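Local coordinates for N6 adenine specific DNA methylase (Encephalitozoon cuniculi, PDB 3Q87), which probably transfers methyl groups from S-adenosylmethionine to the translation termination factor eRF1, as the catalytic Mtq2 subunit in complex with Trm112, at residues 1-5 against 53-59. Residues are numbered along the deposited sequence; the frame is centred on the assembly and turned at random.
With SAM (S-adenosylmethionine), chain D.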
ATOM      1  N   MET B   1      -9.384 -20.968   8.185  1.00 34.89           N
ATOM      2  CA  MET B   1      -8.178 -20.748   7.397  1.00 37.90           C
ATOM      3  C   MET B   1      -7.343 -19.671   8.078  1.00 27.76           C
ATOM      4  O   MET B   1      -7.886 -18.723   8.646  1.00 32.22           O
ATOM      5  CB  MET B   1      -8.555 -20.293   5.986  1.00 35.79           C
ATOM      6  CG  MET B   1      -9.310 -18.962   6.005  1.00 45.98           C
ATOM      7  SD  MET B   1     -10.111 -18.480   4.464  1.00 55.44           S
ATOM      8  CE  MET B   1     -11.654 -17.857   5.133  1.00 62.86           C
ATOM      9  N   ASP B   2      -6.026 -19.809   8.018  1.00 21.13           N
ATOM     10  CA  ASP B   2      -5.138 -18.841   8.650  1.00 20.78           C
ATOM     11  C   ASP B   2      -5.059 -17.569   7.810  1.00 23.21           C
ATOM     12  O   ASP B   2      -4.862 -16.478   8.337  1.00 18.35           O
ATOM     13  CB  ASP B   2      -3.745 -19.440   8.838  1.00 29.87           C
ATOM     14  CG  ASP B   2      -3.685 -20.444   9.987  1.00 51.25           C
ATOM     15  OD1 ASP B   2      -3.027 -21.497   9.830  1.00 55.53           O
ATOM     16  OD2 ASP B   2      -4.294 -20.180  11.046  1.00 54.62           O
ATOM     17  N   TRP B   3      -5.200 -17.719   6.496  1.00 19.29           N
ATOM     18  CA  TRP B   3      -5.217 -16.571   5.595  1.00 18.85           C
ATOM     19  C   TRP B   3      -5.957 -16.948   4.318  1.00 17.83           C
ATOM     20  O   TRP B   3      -6.160 -18.120   4.037  1.00 18.83           O
ATOM     21  CB  TRP B   3      -3.798 -16.072   5.296  1.00 15.42           C
ATOM     22  CG  TRP B   3      -2.918 -17.090   4.575  1.00 18.52           C
ATOM     23  CD1 TRP B   3      -3.033 -17.500   3.277  1.00 14.92           C
ATOM     24  CD2 TRP B   3      -1.789 -17.791   5.116  1.00 16.71           C
ATOM     25  NE1 TRP B   3      -2.050 -18.415   2.978  1.00 18.60           N
ATOM     26  CE2 TRP B   3      -1.276 -18.612   4.091  1.00 21.85           C
ATOM     27  CE3 TRP B   3      -1.161 -17.799   6.362  1.00 19.23           C
ATOM     28  CZ2 TRP B   3      -0.174 -19.442   4.283  1.00 21.35           C
ATOM     29  CZ3 TRP B   3      -0.065 -18.617   6.549  1.00 17.66           C
ATOM     30  CH2 TRP B   3       0.420 -19.427   5.516  1.00 20.76           C
ATOM     31  N   TYR B   4      -6.369 -15.954   3.553  1.00 13.69           N
ATOM     32  CA  TYR B   4      -7.110 -16.213   2.328  1.00 19.23           C
ATOM     33  C   TYR B   4      -6.167 -16.703   1.234  1.00 17.09           C
ATOM     34  O   TYR B   4      -5.172 -16.050   0.935  1.00 18.61           O
ATOM     35  CB  TYR B   4      -7.825 -14.943   1.865  1.00 23.11           C
ATOM     36  CG  TYR B   4      -8.886 -15.203   0.823  1.00 20.71           C
ATOM     37  CD1 TYR B   4     -10.182 -15.548   1.205  1.00 22.43           C
ATOM     38  CD2 TYR B   4      -8.601 -15.111  -0.529  1.00 18.94           C
ATOM     39  CE1 TYR B   4     -11.161 -15.792   0.272  1.00 24.68           C
ATOM     40  CE2 TYR B   4      -9.585 -15.358  -1.484  1.00 28.19           C
ATOM     41  CZ  TYR B   4     -10.867 -15.700  -1.072  1.00 25.14           C
ATOM     42  OH  TYR B   4     -11.869 -15.941  -1.996  1.00 31.61           O
ATOM     43  N   GLU B   5      -6.486 -17.843   0.632  1.00 16.44           N
ATOM     44  CA  GLU B   5      -5.607 -18.440  -0.366  1.00 23.24           C
ATOM     45  C   GLU B   5      -6.114 -18.114  -1.770  1.00 17.09           C
ATOM     46  O   GLU B   5      -7.303 -17.884  -1.949  1.00 18.65           O
ATOM     47  CB  GLU B   5      -5.556 -19.954  -0.153  1.00 23.28           C
ATOM     48  CG  GLU B   5      -4.971 -20.350   1.182  1.00 21.26           C
ATOM     49  CD  GLU B   5      -5.259 -21.802   1.548  1.00 30.72           C
ATOM     50  OE1 GLU B   5      -5.680 -22.583   0.661  1.00 30.32           O
ATOM     51  OE2 GLU B   5      -5.064 -22.159   2.732  1.00 41.51           O
ATOM     52  N   ASN B  53      -4.452  -8.897   8.208  1.00 15.29           N
ATOM     53  CA  ASN B  53      -4.078 -10.224   8.697  1.00 16.90           C
ATOM     54  C   ASN B  53      -2.559 -10.441   8.795  1.00 22.21           C
ATOM     55  O   ASN B  53      -1.880 -10.645   7.781  1.00 17.45           O
ATOM     56  CB  ASN B  53      -4.724 -11.273   7.779  1.00 18.96           C
ATOM     57  CG  ASN B  53      -4.407 -12.688   8.178  1.00 16.36           C
ATOM     58  OD1 ASN B  53      -3.684 -12.931   9.139  1.00 26.76           O
ATOM     59  ND2 ASN B  53      -4.945 -13.641   7.426  1.00 19.13           N
ATOM     60  N   ILE B  54      -2.026 -10.418  10.015  1.00 16.66           N
ATOM     61  CA  ILE B  54      -0.575 -10.461  10.183  1.00 22.53           C
ATOM     62  C   ILE B  54       0.012 -11.821   9.777  1.00 19.40           C
ATOM     63  O   ILE B  54       1.120 -11.908   9.242  1.00 21.62           O
ATOM     64  CB  ILE B  54      -0.147 -10.092  11.635  1.00 23.04           C
ATOM     65  CG1 ILE B  54       1.334  -9.726  11.664  1.00 27.29           C
ATOM     66  CG2 ILE B  54      -0.454 -11.222  12.618  1.00 21.34           C
ATOM     67  CD1 ILE B  54       1.672  -8.510  10.828  1.00 24.21           C
ATOM     68  N   ARG B  55      -0.750 -12.876  10.027  1.00 20.20           N
ATOM     69  CA  ARG B  55      -0.332 -14.213   9.645  1.00 24.48           C
ATOM     70  C   ARG B  55      -0.040 -14.313   8.148  1.00 20.77           C
ATOM     71  O   ARG B  55       0.940 -14.931   7.757  1.00 22.38           O
ATOM     72  CB  ARG B  55      -1.382 -15.239  10.067  1.00 29.22           C
ATOM     73  CG  ARG B  55      -1.057 -15.930  11.374  1.00 30.61           C
ATOM     74  CD  ARG B  55      -2.264 -16.659  11.931  1.00 42.98           C
ATOM     75  NE  ARG B  55      -3.019 -15.792  12.823  1.00 57.88           N
ATOM     76  CZ  ARG B  55      -2.926 -15.831  14.146  1.00 50.29           C
ATOM     77  NH1 ARG B  55      -2.125 -16.717  14.722  1.00 45.79           N
ATOM     78  NH2 ARG B  55      -3.640 -14.994  14.888  1.00 49.28           N
ATOM     79  N   ALA B  56      -0.882 -13.701   7.314  1.00 18.80           N
ATOM     80  CA  ALA B  56      -0.660 -13.727   5.866  1.00 16.30           C
ATOM     81  C   ALA B  56       0.587 -12.940   5.510  1.00 19.00           C
ATOM     82  O   ALA B  56       1.386 -13.370   4.679  1.00 15.43           O
ATOM     83  CB  ALA B  56      -1.855 -13.168   5.124  1.00 16.66           C
ATOM     84  N   LEU B  57       0.751 -11.786   6.147  1.00 13.28           N
ATOM     85  CA  LEU B  57       1.917 -10.956   5.889  1.00 18.19           C
ATOM     86  C   LEU B  57       3.198 -11.694   6.261  1.00 16.33           C
ATOM     87  O   LEU B  57       4.214 -11.537   5.602  1.00 12.13           O
ATOM     88  CB  LEU B  57       1.841  -9.626   6.650  1.00 13.86           C
ATOM     89  CG  LEU B  57       0.783  -8.607   6.206  1.00 14.69           C
ATOM     90  CD1 LEU B  57       0.966  -7.300   6.990  1.00 17.94           C
ATOM     91  CD2 LEU B  57       0.825  -8.344   4.701  1.00 10.84           C
ATOM     92  N   GLU B  58       3.138 -12.480   7.332  1.00 16.36           N
ATOM     93  CA  GLU B  58       4.291 -13.242   7.809  1.00 21.69           C
ATOM     94  C   GLU B  58       4.676 -14.401   6.880  1.00 22.16           C
ATOM     95  O   GLU B  58       5.794 -14.901   6.944  1.00 17.97           O
ATOM     96  CB  GLU B  58       4.027 -13.783   9.216  1.00 21.85           C
ATOM     97  CG  GLU B  58       4.174 -12.728  10.315  1.00 26.93           C
ATOM     98  CD  GLU B  58       3.660 -13.219  11.665  1.00 40.59           C
ATOM     99  OE1 GLU B  58       3.053 -14.316  11.717  1.00 43.48           O
ATOM    100  OE2 GLU B  58       3.851 -12.505  12.673  1.00 41.77           O
ATOM    101  N   SER B  59       3.751 -14.826   6.022  1.00 17.11           N
ATOM    102  CA  SER B  59       4.049 -15.864   5.039  1.00 21.88           C
ATOM    103  C   SER B  59       3.921 -15.329   3.612  1.00 16.92           C
ATOM    104  O   SER B  59       3.554 -16.056   2.682  1.00 18.17           O
ATOM    105  CB  SER B  59       3.133 -17.071   5.256  1.00 19.53           C
ATOM    106  OG  SER B  59       3.357 -17.628   6.542  1.00 22.35           O
TER
HETATM  107  N   SAM D 300      -5.579 -10.446  -2.476  1.00 24.16           N
HETATM  108  CA  SAM D 300      -5.900 -11.812  -2.041  1.00 24.35           C
HETATM  109  C   SAM D 300      -6.454 -12.602  -3.236  1.00 31.30           C
HETATM  110  O   SAM D 300      -6.417 -13.832  -3.277  1.00 28.36           O
HETATM  111  OXT SAM D 300      -6.955 -12.024  -4.199  1.00 27.94           O
HETATM  112  CB  SAM D 300      -6.815 -11.896  -0.789  1.00 18.18           C
HETATM  113  CG  SAM D 300      -8.306 -11.478  -0.840  1.00 28.11           C
HETATM  114  SD  SAM D 300      -9.361 -11.849   0.629  1.00 40.34           S
HETATM  115  CE  SAM D 300     -10.987 -12.122  -0.107  1.00 25.44           C
HETATM  116  C5' SAM D 300      -9.612 -10.227   1.393  1.00 23.67           C
HETATM  117  C4' SAM D 300      -8.337  -9.815   2.112  1.00 20.12           C
HETATM  118  O4' SAM D 300      -8.537  -8.568   2.758  1.00 19.48           O
HETATM  119  C3' SAM D 300      -7.910 -10.811   3.180  1.00 19.64           C
HETATM  120  O3' SAM D 300      -6.535 -11.075   3.015  1.00 19.58           O
HETATM  121  C2' SAM D 300      -8.142 -10.088   4.492  1.00 19.77           C
HETATM  122  O2' SAM D 300      -7.211 -10.412   5.499  1.00 18.97           O
HETATM  123  C1' SAM D 300      -7.991  -8.648   4.060  1.00 15.29           C
HETATM  124  N9  SAM D 300      -8.745  -7.710   4.880  1.00 16.38           N
HETATM  125  C8  SAM D 300      -9.925  -7.900   5.560  1.00 17.50           C
HETATM  126  N7  SAM D 300     -10.240  -6.732   6.165  1.00 16.50           N
HETATM  127  C5  SAM D 300      -9.274  -5.815   5.860  1.00 22.65           C
HETATM  128  C6  SAM D 300      -9.085  -4.483   6.184  1.00 14.73           C
HETATM  129  N6  SAM D 300      -9.973  -3.861   6.952  1.00 17.87           N
HETATM  130  N1  SAM D 300      -7.977  -3.804   5.706  1.00 17.06           N
HETATM  131  C2  SAM D 300      -7.045  -4.434   4.898  1.00 16.13           C
HETATM  132  N3  SAM D 300      -7.241  -5.763   4.575  1.00 16.97           N
HETATM  133  C4  SAM D 300      -8.327  -6.426   5.051  1.00 16.45           C
HETATM  134  O   HOH W   1      -5.381 -15.025  10.954  1.00 36.45           O
HETATM  135  O   HOH W   2      -5.580 -13.241   4.463  1.00 16.48           O
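Trp3 packs against one side of helix 54-58, its CB on Ala56 and its six-membered ring reaching Ser59, just past the helix. Trp3 CB packs on Ala56 CB at 3.5 Å. The six-membered ring meets Ser59, with Trp3 CZ3 3.6 Å from Ser59 OG. CG of Trp3 stands between its backbone N and carbonyl carbon (chi1 63°), which directs the indole along the helix. Asn53 ND2 donates to Asp2 O at 3.0 Å, nearly straight (165°), on a lone pair in the carbonyl plane. Asn53 is also the N-cap of the helix: its OD1 accepts a weak bond from Ala56 N. Both ends of the amide are thus engaged, which should fix its rotation. In this Rossmann-like methyltransferase fold, helix 54-58 follows strand 46-51, whose Asp51 binds S-adenosylmethionine. Water 2 takes hydrogen bonds from Tyr4 N and Asn53 ND2, and bonds to O3' of the cofactor ribose at 2.8 Å. One face of the Tyr4 ring covers the sulfonium, with the cofactor's methyl carbon CE 3.5 Å above the ring plane, over its centre. Asp9 holds the Tyr4 hydroxyl. At the exposed side, water 1 donates to Asp2 O and accepts from Arg55 NE.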